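Local coordinates for protein possible galactose mutarotase (Streptomyces platensis subsp. rosaceus, PDB 4RNL) that is of uncertain function but probably interconverts the alpha and beta anomers of galactose or a related sugar, at residues 35-40 with 45-50; 182-187 with 280-285; 205-210 with 227-232; 253-258 with 333-338. One frame throughout, in Å; residues are numbered along the deposited sequence.

Interactions 1 and 2 are buried, interaction 4 is partly buried, and interaction 3 lies on the surface, its centre about 20 Å from the centre of the chain. Interaction 1 ties two neighbouring strands of one sheet by backbone bonds and a salt-bridge network. The others rest mainly on side chains. Interactions 2 and 3 both reach the sheet that holds strands 180-185, 206-208 and 278-282, and they touch where Leu281 packs on Phe231. Interaction 2 is aromatic packing beside a glycerol-bound histidine; interaction 3 is an aromatic stack with a phosphate at its rim. Interaction 4 joins the loop leading into strand 256-262 to strand 332-342, two strands away in another antiparallel sheet.

Interaction 1 (35-40 with 45-50); sequences RVRVLT and VQTVEA
Arg35 and Glu49 run alongside each other in the same direction, with the guanidinium and carboxylate planes 34° apart. The arginine grips side-on. Arg35 NE reaches Glu49 OE2 at 2.7 Å in an almost straight bond, and Arg35 NH2 reaches Glu49 OE1 at 3.0 Å. The bend of the Arg35 chain at chi3 (57°) turns NE and NH2 to the acid. Arg37 crosses Glu49 instead. Its NH1 is 3.7 Å from OE2 of Glu49, a long ion pair in which the oxygen sits over the guanidinium face. The same NH1 makes a weak bond to OG1 of Thr47. One carboxylate thus probably balances two arginines. The backbones form an antiparallel beta hairpin, with a classic bulge where Gln46 and Thr47 both face Arg37. Around the bulge, Arg37 N donates to Thr47 O at 3.0 Å and Gln46 N to Arg37 O at 2.8 Å. The amide of Gln46 turns elsewhere, to Phe64 and Arg24. A water links Thr47 OG1, Glu49 OE2 and, weakly, Arg35 O. On the other face of the sheet the contact is apolar: CG1 of Val36 meets CG1 of Val45 at 4.1 Å.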
loop_
_atom_site.group_PDB
_atom_site.type_symbol
_atom_site.label_atom_id
_atom_site.label_comp_id
_atom_site.label_asym_id
_atom_site.label_seq_id
_atom_site.Cartn_x
_atom_site.Cartn_y
_atom_site.Cartn_z
ATOM N N ARG A 35 -10.157 -14.919 -1.262
ATOM C CA ARG A 35 -10.679 -14.283 -2.463
ATOM C C ARG A 35 -10.182 -12.846 -2.416
ATOM O O ARG A 35 -10.334 -12.148 -1.399
ATOM C CB ARG A 35 -12.215 -14.343 -2.544
ATOM C CG ARG A 35 -12.756 -13.686 -3.821
ATOM C CD ARG A 35 -14.192 -14.076 -4.130
ATOM N NE ARG A 35 -15.094 -13.770 -3.026
ATOM C CZ ARG A 35 -16.286 -14.340 -2.863
ATOM N NH1 ARG A 35 -16.712 -15.239 -3.743
ATOM N NH2 ARG A 35 -17.046 -14.010 -1.826
ATOM N N VAL A 36 -9.538 -12.432 -3.496
ATOM C CA VAL A 36 -9.027 -11.079 -3.624
ATOM C C VAL A 36 -9.578 -10.509 -4.913
ATOM O O VAL A 36 -9.559 -11.177 -5.948
ATOM C CB VAL A 36 -7.482 -11.072 -3.673
ATOM C CG1 VAL A 36 -6.958 -9.657 -3.938
ATOM C CG2 VAL A 36 -6.898 -11.627 -2.360
ATOM N N ARG A 37 -10.094 -9.285 -4.860
ATOM C CA ARG A 37 -10.557 -8.631 -6.081
ATOM C C ARG A 37 -9.729 -7.378 -6.333
ATOM O O ARG A 37 -9.484 -6.604 -5.407
ATOM C CB ARG A 37 -12.042 -8.280 -5.973
ATOM C CG ARG A 37 -12.942 -9.487 -5.744
ATOM C CD ARG A 37 -14.412 -9.099 -5.816
ATOM N NE ARG A 37 -15.282 -10.244 -5.555
ATOM C CZ ARG A 37 -15.997 -10.400 -4.444
ATOM N NH1 ARG A 37 -15.954 -9.474 -3.492
ATOM N NH2 ARG A 37 -16.758 -11.475 -4.286
ATOM N N VAL A 38 -9.312 -7.192 -7.583
ATOM C CA VAL A 38 -8.410 -6.109 -7.968
ATOM C C VAL A 38 -9.018 -5.330 -9.134
ATOM O O VAL A 38 -9.511 -5.925 -10.103
ATOM C CB VAL A 38 -7.032 -6.655 -8.400
ATOM C CG1 VAL A 38 -6.106 -5.517 -8.811
ATOM C CG2 VAL A 38 -6.388 -7.470 -7.267
ATOM N N LEU A 39 -8.997 -4.005 -9.034
ATOM C CA LEU A 39 -9.584 -3.153 -10.073
ATOM C C LEU A 39 -8.510 -2.626 -11.002
ATOM O O LEU A 39 -7.396 -2.346 -10.559
ATOM C CB LEU A 39 -10.300 -1.960 -9.446
ATOM C CG LEU A 39 -11.252 -2.223 -8.281
ATOM C CD1 LEU A 39 -11.863 -0.901 -7.852
ATOM C CD2 LEU A 39 -12.339 -3.232 -8.667
ATOM N N THR A 40 -8.834 -2.460 -12.284
ATOM C CA THR A 40 -7.879 -1.831 -13.202
ATOM C C THR A 40 -7.756 -0.336 -12.906
ATOM O O THR A 40 -6.802 0.317 -13.337
ATOM C CB THR A 40 -8.244 -2.040 -14.676
ATOM O OG1 THR A 40 -9.556 -1.518 -14.926
ATOM C CG2 THR A 40 -8.207 -3.518 -15.032
ATOM N N VAL A 45 -6.958 -2.818 -4.641
ATOM C CA VAL A 45 -7.407 -4.062 -4.042
ATOM C C VAL A 45 -8.744 -3.750 -3.377
ATOM O O VAL A 45 -8.801 -3.138 -2.300
ATOM C CB VAL A 45 -6.382 -4.589 -3.009
ATOM C CG1 VAL A 45 -6.904 -5.855 -2.334
ATOM C CG2 VAL A 45 -5.042 -4.866 -3.691
ATOM N N GLN A 46 -9.826 -4.154 -4.033
ATOM C CA GLN A 46 -11.168 -3.788 -3.590
ATOM C C GLN A 46 -11.618 -4.617 -2.399
ATOM O O GLN A 46 -12.221 -4.090 -1.457
ATOM C CB GLN A 46 -12.180 -3.958 -4.724
ATOM C CG GLN A 46 -13.514 -3.311 -4.401
ATOM C CD GLN A 46 -14.667 -4.237 -4.667
ATOM O OE1 GLN A 46 -14.497 -5.294 -5.277
ATOM N NE2 GLN A 46 -15.851 -3.856 -4.204
ATOM N N THR A 47 -11.342 -5.915 -2.442
ATOM C CA THR A 47 -11.691 -6.785 -1.320
ATOM C C THR A 47 -10.648 -7.880 -1.081
ATOM O O THR A 47 -9.968 -8.335 -2.004
ATOM C CB THR A 47 -13.077 -7.454 -1.494
ATOM O OG1 THR A 47 -13.158 -8.060 -2.787
ATOM C CG2 THR A 47 -14.226 -6.456 -1.329
ATOM N N VAL A 48 -10.540 -8.284 0.180
ATOM C CA VAL A 48 -9.703 -9.394 0.611
ATOM C C VAL A 48 -10.541 -10.210 1.593
ATOM O O VAL A 48 -11.004 -9.681 2.609
ATOM C CB VAL A 48 -8.428 -8.895 1.332
ATOM C CG1 VAL A 48 -7.665 -10.063 1.922
ATOM C CG2 VAL A 48 -7.529 -8.110 0.372
ATOM N N GLU A 49 -10.767 -11.480 1.280
ATOM C CA GLU A 49 -11.571 -12.346 2.140
ATOM C C GLU A 49 -10.754 -13.548 2.592
ATOM O O GLU A 49 -10.090 -14.187 1.779
ATOM C CB GLU A 49 -12.823 -12.814 1.396
ATOM C CG GLU A 49 -13.812 -11.681 1.130
ATOM C CD GLU A 49 -14.821 -12.023 0.054
ATOM O OE1 GLU A 49 -15.952 -12.407 0.406
ATOM O OE2 GLU A 49 -14.482 -11.907 -1.145
ATOM N N ALA A 50 -10.832 -13.857 3.885
ATOM C CA ALA A 50 -10.010 -14.892 4.503
ATOM C C ALA A 50 -10.789 -15.529 5.648
ATOM O O ALA A 50 -11.615 -14.864 6.285
ATOM C CB ALA A 50 -8.710 -14.274 5.039
HETATM O O HOH W 1 -12.561 -10.493 -2.051
HETATM O O HOH W 2 -17.398 -9.419 -0.590
#

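Interaction 2 (182-187 with 280-285); sequences HTYLNL and QLYTAD
Tyr184 packs against Tyr282 and Ala284, and these three side chains make the tight part. CE2 of Tyr184 lies 3.7 Å from CB of Ala284 and 3.8 Å from CD2 of Tyr282. The phenol OH of Tyr184 comes to the edge of the Tyr282 ring, in its plane, 3.6 Å from CE2. The two tyrosine side chains cross at a slant. Tyr282 has CG opposite its backbone N (chi1 178°), which carries the ring out to Tyr184. Just past it the chain turns back, and the backbone N of Ala284 sits over the centre of one face of the Tyr282 ring. Contact is looser at His182. Its ring approaches edge-on, with CE1 4.5 Å from CD2 of Tyr282. NE2 of His182 bonds to a glycerol, probably from the crystallisation liquor; its place near Glu308 is consistent with the sugar pocket of aldose 1-epimerases. Both strands belong to one antiparallel sheet, with strand 305-310 running between them. With an alanine in place of Tyr184, the edge of Tyr282 and the methyl of Ala284 would probably lose their cover, and the bond to Ser76 would go. The two phenols do not bond to each other: Tyr184 OH bonds to Ser76 O and Tyr282 OH to His286 ND1. The segments therefore meet through carbon surfaces and ring edges, while the polar ends fix each ring from outside.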
loop_
_atom_site.group_PDB
_atom_site.type_symbol
_atom_site.label_atom_id
_atom_site.label_comp_id
_atom_site.label_asym_id
_atom_site.label_seq_id
_atom_site.Cartn_x
_atom_site.Cartn_y
_atom_site.Cartn_z
ATOM N N HIS A 182 -1.643 0.499 -0.744
ATOM C CA HIS A 182 -2.179 1.220 0.404
ATOM C C HIS A 182 -3.415 0.512 0.980
ATOM O O HIS A 182 -4.343 1.160 1.456
ATOM C CB HIS A 182 -2.536 2.635 -0.048
ATOM C CG HIS A 182 -2.531 3.655 1.048
ATOM N ND1 HIS A 182 -3.357 3.573 2.147
ATOM C CD2 HIS A 182 -1.828 4.806 1.191
ATOM C CE1 HIS A 182 -3.153 4.617 2.930
ATOM N NE2 HIS A 182 -2.233 5.385 2.371
ATOM N N THR A 183 -3.431 -0.816 0.930
ATOM C CA THR A 183 -4.512 -1.589 1.551
ATOM C C THR A 183 -4.580 -1.294 3.063
ATOM O O THR A 183 -3.549 -1.250 3.739
ATOM C CB THR A 183 -4.305 -3.109 1.302
ATOM O OG1 THR A 183 -4.662 -3.431 -0.057
ATOM C CG2 THR A 183 -5.161 -3.947 2.240
ATOM N N TYR A 184 -5.782 -1.049 3.582
ATOM C CA TYR A 184 -6.001 -1.032 5.027
ATOM C C TYR A 184 -6.754 -2.309 5.378
ATOM O O TYR A 184 -7.718 -2.691 4.680
ATOM C CB TYR A 184 -6.936 0.096 5.474
ATOM C CG TYR A 184 -6.615 1.539 5.140
ATOM C CD1 TYR A 184 -6.612 1.993 3.824
ATOM C CD2 TYR A 184 -6.418 2.469 6.157
ATOM C CE1 TYR A 184 -6.376 3.328 3.531
ATOM C CE2 TYR A 184 -6.187 3.800 5.876
ATOM C CZ TYR A 184 -6.171 4.222 4.564
ATOM O OH TYR A 184 -5.951 5.552 4.282
ATOM N N LEU A 185 -6.369 -2.939 6.482
ATOM C CA LEU A 185 -7.001 -4.182 6.900
ATOM C C LEU A 185 -7.613 -4.077 8.291
ATOM O O LEU A 185 -7.071 -3.432 9.192
ATOM C CB LEU A 185 -5.987 -5.334 6.870
ATOM C CG LEU A 185 -5.487 -5.735 5.482
ATOM C CD1 LEU A 185 -4.277 -6.638 5.606
ATOM C CD2 LEU A 185 -6.612 -6.409 4.691
ATOM N N ASN A 186 -8.774 -4.699 8.452
ATOM C CA ASN A 186 -9.303 -5.009 9.774
ATOM C C ASN A 186 -9.515 -6.520 9.784
ATOM O O ASN A 186 -10.413 -7.030 9.104
ATOM C CB ASN A 186 -10.624 -4.264 10.033
ATOM C CG ASN A 186 -11.127 -4.429 11.464
ATOM O OD1 ASN A 186 -11.059 -5.523 12.036
ATOM N ND2 ASN A 186 -11.645 -3.351 12.043
ATOM N N LEU A 187 -8.682 -7.236 10.536
ATOM C CA LEU A 187 -8.689 -8.704 10.505
ATOM C C LEU A 187 -9.947 -9.292 11.142
ATOM O O LEU A 187 -10.217 -10.487 11.015
ATOM C CB LEU A 187 -7.420 -9.272 11.166
ATOM C CG LEU A 187 -6.106 -8.842 10.510
ATOM C CD1 LEU A 187 -4.890 -9.465 11.193
ATOM C CD2 LEU A 187 -6.130 -9.207 9.016
ATOM N N GLN A 280 5.239 2.141 6.410
ATOM C CA GLN A 280 4.403 3.194 6.969
ATOM C C GLN A 280 3.249 2.534 7.711
ATOM O O GLN A 280 2.526 1.728 7.139
ATOM C CB GLN A 280 3.843 4.083 5.853
ATOM C CG GLN A 280 3.194 5.375 6.346
ATOM C CD GLN A 280 4.212 6.440 6.686
ATOM O OE1 GLN A 280 5.398 6.309 6.355
ATOM N NE2 GLN A 280 3.765 7.497 7.360
ATOM N N LEU A 281 3.081 2.868 8.984
ATOM C CA LEU A 281 1.938 2.386 9.749
ATOM C C LEU A 281 0.967 3.553 9.824
ATOM O O LEU A 281 1.322 4.611 10.317
ATOM C CB LEU A 281 2.386 1.978 11.157
ATOM C CG LEU A 281 1.277 1.648 12.159
ATOM C CD1 LEU A 281 0.405 0.536 11.625
ATOM C CD2 LEU A 281 1.877 1.256 13.507
ATOM N N TYR A 282 -0.242 3.383 9.306
ATOM C CA TYR A 282 -1.219 4.464 9.352
ATOM C C TYR A 282 -2.534 3.938 9.890
ATOM O O TYR A 282 -3.085 2.972 9.370
ATOM C CB TYR A 282 -1.409 5.109 7.969
ATOM C CG TYR A 282 -2.459 6.196 7.989
ATOM C CD1 TYR A 282 -2.394 7.231 8.917
ATOM C CD2 TYR A 282 -3.523 6.181 7.092
ATOM C CE1 TYR A 282 -3.369 8.229 8.956
ATOM C CE2 TYR A 282 -4.497 7.170 7.113
ATOM C CZ TYR A 282 -4.412 8.189 8.045
ATOM O OH TYR A 282 -5.379 9.164 8.068
ATOM N N THR A 283 -3.031 4.572 10.942
ATOM C CA THR A 283 -4.218 4.070 11.627
ATOM C C THR A 283 -5.526 4.741 11.212
ATOM O O THR A 283 -6.494 4.698 11.961
ATOM C CB THR A 283 -4.057 4.153 13.161
ATOM O OG1 THR A 283 -3.649 5.482 13.526
ATOM C CG2 THR A 283 -2.991 3.171 13.625
ATOM N N ALA A 284 -5.556 5.357 10.032
ATOM C CA ALA A 284 -6.815 5.835 9.431
ATOM C C ALA A 284 -7.571 6.830 10.296
ATOM O O ALA A 284 -8.802 6.757 10.430
ATOM C CB ALA A 284 -7.736 4.644 9.072
ATOM N N ASP A 285 -6.857 7.773 10.889
ATOM C CA ASP A 285 -7.519 8.690 11.799
ATOM C C ASP A 285 -8.358 9.759 11.103
ATOM O O ASP A 285 -9.162 10.428 11.744
ATOM C CB ASP A 285 -6.506 9.286 12.772
ATOM C CG ASP A 285 -5.744 8.211 13.505
ATOM O OD1 ASP A 285 -6.238 7.749 14.561
ATOM O OD2 ASP A 285 -4.680 7.796 12.991
#

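Interaction 3 (205-210 with 227-232). With PO4 (phosphate ion), chain G.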
loop_
_atom_site.group_PDB
_atom_site.type_symbol
_atom_site.label_atom_id
_atom_site.label_comp_id
_atom_site.label_asym_id
_atom_site.label_seq_id
_atom_site.Cartn_x
_atom_site.Cartn_y
_atom_site.Cartn_z
ATOM N N SER A 205 13.752 -1.746 14.791
ATOM C CA SER A 205 14.281 -1.190 16.030
ATOM C C SER A 205 14.371 0.329 15.957
ATOM O O SER A 205 14.743 0.984 16.934
ATOM C CB SER A 205 15.660 -1.775 16.341
ATOM O OG SER A 205 16.607 -1.390 15.363
ATOM N N ARG A 206 14.041 0.886 14.792
ATOM C CA ARG A 206 14.132 2.329 14.577
ATOM C C ARG A 206 12.948 2.856 13.780
ATOM O O ARG A 206 12.277 2.098 13.083
ATOM C CB ARG A 206 15.435 2.678 13.850
ATOM C CG ARG A 206 16.700 2.356 14.630
ATOM C CD ARG A 206 17.922 3.008 13.988
ATOM N NE ARG A 206 19.157 2.675 14.689
ATOM C CZ ARG A 206 19.780 3.477 15.548
ATOM N NH1 ARG A 206 19.292 4.682 15.827
ATOM N NH2 ARG A 206 20.901 3.074 16.130
ATOM N N TYR A 207 12.692 4.159 13.882
ATOM C CA TYR A 207 11.596 4.792 13.122
ATOM C C TYR A 207 12.008 6.188 12.674
ATOM O O TYR A 207 13.068 6.679 13.051
ATOM C CB TYR A 207 10.288 4.843 13.933
ATOM C CG TYR A 207 10.245 5.968 14.937
ATOM C CD1 TYR A 207 11.060 5.950 16.068
ATOM C CD2 TYR A 207 9.385 7.048 14.762
ATOM C CE1 TYR A 207 11.024 6.989 16.988
ATOM C CE2 TYR A 207 9.342 8.083 15.677
ATOM C CZ TYR A 207 10.161 8.047 16.785
ATOM O OH TYR A 207 10.129 9.088 17.683
ATOM N N THR A 208 11.165 6.820 11.865
ATOM C CA THR A 208 11.465 8.125 11.285
ATOM C C THR A 208 10.588 9.215 11.901
ATOM O O THR A 208 9.449 9.410 11.468
ATOM C CB THR A 208 11.172 8.075 9.772
ATOM O OG1 THR A 208 11.961 7.038 9.191
ATOM C CG2 THR A 208 11.532 9.378 9.119
ATOM N N PRO A 209 11.108 9.926 12.918
ATOM C CA PRO A 209 10.326 11.009 13.531
ATOM C C PRO A 209 10.061 12.108 12.510
ATOM O O PRO A 209 10.923 12.367 11.669
ATOM C CB PRO A 209 11.240 11.542 14.644
ATOM C CG PRO A 209 12.326 10.540 14.813
ATOM C CD PRO A 209 12.425 9.738 13.553
ATOM N N VAL A 210 8.891 12.739 12.572
ATOM C CA VAL A 210 8.506 13.729 11.565
ATOM C C VAL A 210 8.024 15.030 12.210
ATOM O O VAL A 210 7.708 15.058 13.403
ATOM C CB VAL A 210 7.410 13.173 10.619
ATOM C CG1 VAL A 210 7.979 12.066 9.721
ATOM C CG2 VAL A 210 6.221 12.653 11.423
ATOM N N THR A 227 9.881 4.341 23.597
ATOM C CA THR A 227 8.885 5.209 22.980
ATOM C C THR A 227 7.612 4.442 22.625
ATOM O O THR A 227 7.568 3.208 22.676
ATOM C CB THR A 227 9.393 5.812 21.660
ATOM O OG1 THR A 227 9.339 4.805 20.639
ATOM C CG2 THR A 227 10.826 6.336 21.787
ATOM N N ARG A 228 6.587 5.183 22.224
ATOM C CA ARG A 228 5.323 4.580 21.806
ATOM C C ARG A 228 5.464 3.841 20.473
ATOM O O ARG A 228 4.515 3.191 20.013
ATOM C CB ARG A 228 4.242 5.668 21.694
ATOM C CG ARG A 228 4.472 6.644 20.524
ATOM C CD ARG A 228 3.517 7.843 20.591
ATOM N NE ARG A 228 2.152 7.381 20.400
ATOM C CZ ARG A 228 1.542 7.310 19.221
ATOM N NH1 ARG A 228 0.305 6.860 19.155
ATOM N NH2 ARG A 228 2.153 7.711 18.118
ATOM N N PHE A 229 6.639 3.921 19.849
ATOM C CA PHE A 229 6.828 3.280 18.543
ATOM C C PHE A 229 7.490 1.906 18.651
ATOM O O PHE A 229 7.825 1.288 17.643
ATOM C CB PHE A 229 7.621 4.204 17.610
ATOM C CG PHE A 229 7.028 5.580 17.508
ATOM C CD1 PHE A 229 5.956 5.824 16.656
ATOM C CD2 PHE A 229 7.514 6.619 18.290
ATOM C CE1 PHE A 229 5.395 7.090 16.565
ATOM C CE2 PHE A 229 6.958 7.894 18.210
ATOM C CZ PHE A 229 5.896 8.129 17.347
ATOM N N ASP A 230 7.667 1.423 19.876
ATOM C CA ASP A 230 8.271 0.106 20.079
ATOM C C ASP A 230 7.253 -1.015 19.851
ATOM O O ASP A 230 6.375 -1.252 20.692
ATOM C CB ASP A 230 8.882 -0.001 21.487
ATOM C CG ASP A 230 9.801 -1.209 21.648
ATOM O OD1 ASP A 230 9.834 -2.070 20.739
ATOM O OD2 ASP A 230 10.491 -1.308 22.696
ATOM N N PHE A 231 7.374 -1.689 18.708
ATOM C CA PHE A 231 6.546 -2.854 18.363
ATOM C C PHE A 231 7.417 -4.093 18.209
ATOM O O PHE A 231 7.044 -5.046 17.514
ATOM C CB PHE A 231 5.777 -2.628 17.043
ATOM C CG PHE A 231 4.592 -1.697 17.164
ATOM C CD1 PHE A 231 3.356 -2.175 17.589
ATOM C CD2 PHE A 231 4.698 -0.353 16.805
ATOM C CE1 PHE A 231 2.254 -1.325 17.689
ATOM C CE2 PHE A 231 3.601 0.507 16.904
ATOM C CZ PHE A 231 2.372 0.021 17.344
ATOM N N ARG A 232 8.585 -4.094 18.846
ATOM C CA ARG A 232 9.499 -5.220 18.690
ATOM C C ARG A 232 8.908 -6.497 19.294
ATOM O O ARG A 232 9.184 -7.600 18.815
ATOM C CB ARG A 232 10.864 -4.893 19.288
ATOM C CG ARG A 232 11.677 -3.876 18.449
ATOM C CD ARG A 232 12.954 -3.470 19.174
ATOM N NE ARG A 232 12.647 -2.873 20.475
ATOM C CZ ARG A 232 13.529 -2.710 21.458
ATOM N NH1 ARG A 232 14.788 -3.093 21.298
ATOM N NH2 ARG A 232 13.148 -2.167 22.605
HETATM P P PO4 G . 16.209 -2.328 24.800
HETATM O O1 PO4 G . 17.194 -1.599 25.676
HETATM O O2 PO4 G . 14.892 -1.595 24.803
HETATM O O3 PO4 G . 16.749 -2.422 23.391
HETATM O O4 PO4 G . 15.980 -3.710 25.365
#
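Phe229 stacks on Tyr207 at the centre of this contact. Thr227 opens a type I beta turn ending at Asp230, and its OG1 accepts from Phe229 N at 2.9 Å, an ST turn. Arg228 lays its CG over the centre of the Phe229 face turned away from Tyr207. The Phe229 and Tyr207 rings form an offset stack, centroids 4.1 Å apart and planes at 19°. CD2 of Phe229 lies 3.4 Å from CZ of Tyr207, and CB of Phe229 makes a CH-pi contact over the Tyr207 face. This loop, between strands 222-223 and 235-236, covers one face of Tyr207, on strand 206-208. Asp230 forms an Asx turn, its OD1 taking Arg232 N at 3.0 Å. Arg232 bends at chi3 (-59°) and grips Asp230 side-on, NE to OD1 and NH2 to OD2. CD of Arg232 lies 4.1 Å from CA of Ser205. Arg232 NH1 and NH2 donate to O3 and O2 of a phosphate ion, probably from the crystallisation liquor, each at 2.9 Å; Thr225 bonds it too.

Interaction 4 (253-258 with 333-338)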
loop_
_atom_site.group_PDB
_atom_site.type_symbol
_atom_site.label_atom_id
_atom_site.label_comp_id
_atom_site.label_asym_id
_atom_site.label_seq_id
_atom_site.Cartn_x
_atom_site.Cartn_y
_atom_site.Cartn_z
ATOM N N GLU A 253 17.135 -8.331 -1.091
ATOM C CA GLU A 253 16.881 -8.853 -2.434
ATOM C C GLU A 253 15.712 -9.839 -2.500
ATOM O O GLU A 253 15.089 -10.004 -3.553
ATOM C CB GLU A 253 18.141 -9.483 -3.012
ATOM C CG GLU A 253 19.230 -8.484 -3.346
ATOM C CD GLU A 253 20.434 -9.150 -3.964
ATOM O OE1 GLU A 253 20.244 -9.932 -4.921
ATOM O OE2 GLU A 253 21.565 -8.914 -3.485
ATOM N N ALA A 254 15.425 -10.492 -1.377
ATOM C CA ALA A 254 14.298 -11.417 -1.289
ATOM C C ALA A 254 13.458 -11.001 -0.096
ATOM O O ALA A 254 13.998 -10.490 0.890
ATOM C CB ALA A 254 14.798 -12.846 -1.114
ATOM N N PRO A 255 12.134 -11.198 -0.174
ATOM C CA PRO A 255 11.296 -10.717 0.926
ATOM C C PRO A 255 11.496 -11.529 2.202
ATOM O O PRO A 255 11.845 -12.711 2.144
ATOM C CB PRO A 255 9.873 -10.897 0.388
ATOM C CG PRO A 255 9.993 -11.971 -0.655
ATOM C CD PRO A 255 11.342 -11.784 -1.272
ATOM N N ARG A 256 11.294 -10.882 3.347
ATOM C CA ARG A 256 11.308 -11.567 4.635
ATOM C C ARG A 256 10.185 -10.988 5.473
ATOM O O ARG A 256 9.765 -9.851 5.243
ATOM C CB ARG A 256 12.671 -11.413 5.336
ATOM C CG ARG A 256 12.906 -10.071 6.070
ATOM C CD ARG A 256 12.900 -8.854 5.144
ATOM N NE ARG A 256 13.605 -7.700 5.725
ATOM C CZ ARG A 256 13.595 -6.475 5.202
ATOM N NH1 ARG A 256 14.272 -5.498 5.784
ATOM N NH2 ARG A 256 12.906 -6.229 4.097
ATOM N N THR A 257 9.677 -11.767 6.425
ATOM C CA THR A 257 8.573 -11.308 7.274
ATOM C C THR A 257 9.029 -10.124 8.121
ATOM O O THR A 257 10.036 -10.217 8.826
ATOM C CB THR A 257 8.103 -12.428 8.202
ATOM O OG1 THR A 257 7.668 -13.540 7.409
ATOM C CG2 THR A 257 6.953 -11.949 9.093
ATOM N N VAL A 258 8.303 -9.015 8.048
ATOM C CA VAL A 258 8.689 -7.807 8.788
ATOM C C VAL A 258 7.577 -7.343 9.717
ATOM O O VAL A 258 7.798 -6.495 10.591
ATOM C CB VAL A 258 9.043 -6.639 7.848
ATOM C CG1 VAL A 258 10.281 -6.982 7.000
ATOM C CG2 VAL A 258 7.843 -6.286 6.965
ATOM N N ARG A 333 12.584 -3.323 -8.717
ATOM C CA ARG A 333 11.753 -4.457 -8.316
ATOM C C ARG A 333 11.433 -4.376 -6.837
ATOM O O ARG A 333 12.322 -4.202 -6.001
ATOM C CB ARG A 333 12.429 -5.798 -8.620
ATOM C CG ARG A 333 11.551 -7.021 -8.254
ATOM C CD ARG A 333 12.297 -8.359 -8.389
ATOM N NE ARG A 333 11.382 -9.497 -8.272
ATOM C CZ ARG A 333 11.028 -10.058 -7.118
ATOM N NH1 ARG A 333 11.520 -9.603 -5.974
ATOM N NH2 ARG A 333 10.177 -11.075 -7.107
ATOM N N SER A 334 10.158 -4.505 -6.508
ATOM C CA SER A 334 9.751 -4.540 -5.116
ATOM C C SER A 334 8.744 -5.662 -4.954
ATOM O O SER A 334 7.942 -5.909 -5.851
ATOM C CB SER A 334 9.134 -3.209 -4.708
ATOM O OG SER A 334 8.813 -3.229 -3.335
ATOM N N GLU A 335 8.789 -6.360 -3.827
ATOM C CA GLU A 335 7.895 -7.491 -3.638
ATOM C C GLU A 335 7.393 -7.530 -2.213
ATOM O O GLU A 335 8.178 -7.450 -1.265
ATOM C CB GLU A 335 8.606 -8.809 -3.986
ATOM C CG GLU A 335 7.770 -10.058 -3.654
ATOM C CD GLU A 335 8.493 -11.363 -3.962
ATOM O OE1 GLU A 335 9.696 -11.322 -4.280
ATOM O OE2 GLU A 335 7.857 -12.439 -3.874
ATOM N N THR A 336 6.078 -7.643 -2.072
ATOM C CA THR A 336 5.444 -7.726 -0.769
ATOM C C THR A 336 4.448 -8.890 -0.787
ATOM O O THR A 336 3.765 -9.122 -1.787
ATOM C CB THR A 336 4.779 -6.380 -0.392
ATOM O OG1 THR A 336 5.799 -5.364 -0.285
ATOM C CG2 THR A 336 4.060 -6.491 0.949
ATOM N N VAL A 337 4.413 -9.663 0.293
ATOM C CA VAL A 337 3.521 -10.815 0.365
ATOM C C VAL A 337 2.661 -10.688 1.611
ATOM O O VAL A 337 3.172 -10.444 2.706
ATOM C CB VAL A 337 4.301 -12.145 0.436
ATOM C CG1 VAL A 337 3.329 -13.328 0.453
ATOM C CG2 VAL A 337 5.281 -12.274 -0.728
ATOM N N TYR A 338 1.350 -10.829 1.436
ATOM C CA TYR A 338 0.419 -10.811 2.550
ATOM C C TYR A 338 -0.012 -12.248 2.790
ATOM O O TYR A 338 -0.801 -12.785 2.017
ATOM C CB TYR A 338 -0.819 -9.992 2.187
ATOM C CG TYR A 338 -0.572 -8.520 1.915
ATOM C CD1 TYR A 338 0.013 -8.096 0.726
ATOM C CD2 TYR A 338 -0.968 -7.558 2.836
ATOM C CE1 TYR A 338 0.221 -6.747 0.473
ATOM C CE2 TYR A 338 -0.775 -6.212 2.591
ATOM C CZ TYR A 338 -0.179 -5.814 1.410
ATOM O OH TYR A 338 0.017 -4.472 1.179
HETATM O O HOH W 3 13.999 -8.147 -5.317
#
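The contact lies at one antiparallel sheet, where the loop before strand 256-262 meets strand 332-342; strand 268-274 runs between the two strands. Here Pro255 turns its ring onto Glu335. CD of Pro255 is 3.5 Å from OE1 of Glu335, and CG of Pro255 is 3.7 Å from the carboxylate carbon CD of Glu335. The two side chains cross. Glu335 is extended, with CG opposite its backbone N (chi1 173°), and this brings the carboxylate beside the proline. Arg333 takes the same OE1 end-on with both terminal nitrogens: NH1 at 3.0 Å and NH2 at 2.9 Å from OE1 of Glu335. Both approach from one face of the carboxylate, NH2 from well above its plane. The other oxygen, OE2, forms a salt bridge with Arg164. A water completes the link at the exposed end: it donates to Glu253 O at 2.8 Å and accepts from Arg333 NH1 at 2.9 Å. With a leucine in place of Glu335, Arg333 and Arg164 would probably be left without their shared counter-charge, and the guanidinium of Arg333 would be freer to turn. Two arginines on one carboxylate are likely to keep Glu335 ionised. Across the segments the link is van der Waals contact with the proline and one bridging water, while the charge of Glu335 pairs with Arg333 on its own strand and Arg164 on the adjacent strand 162-171.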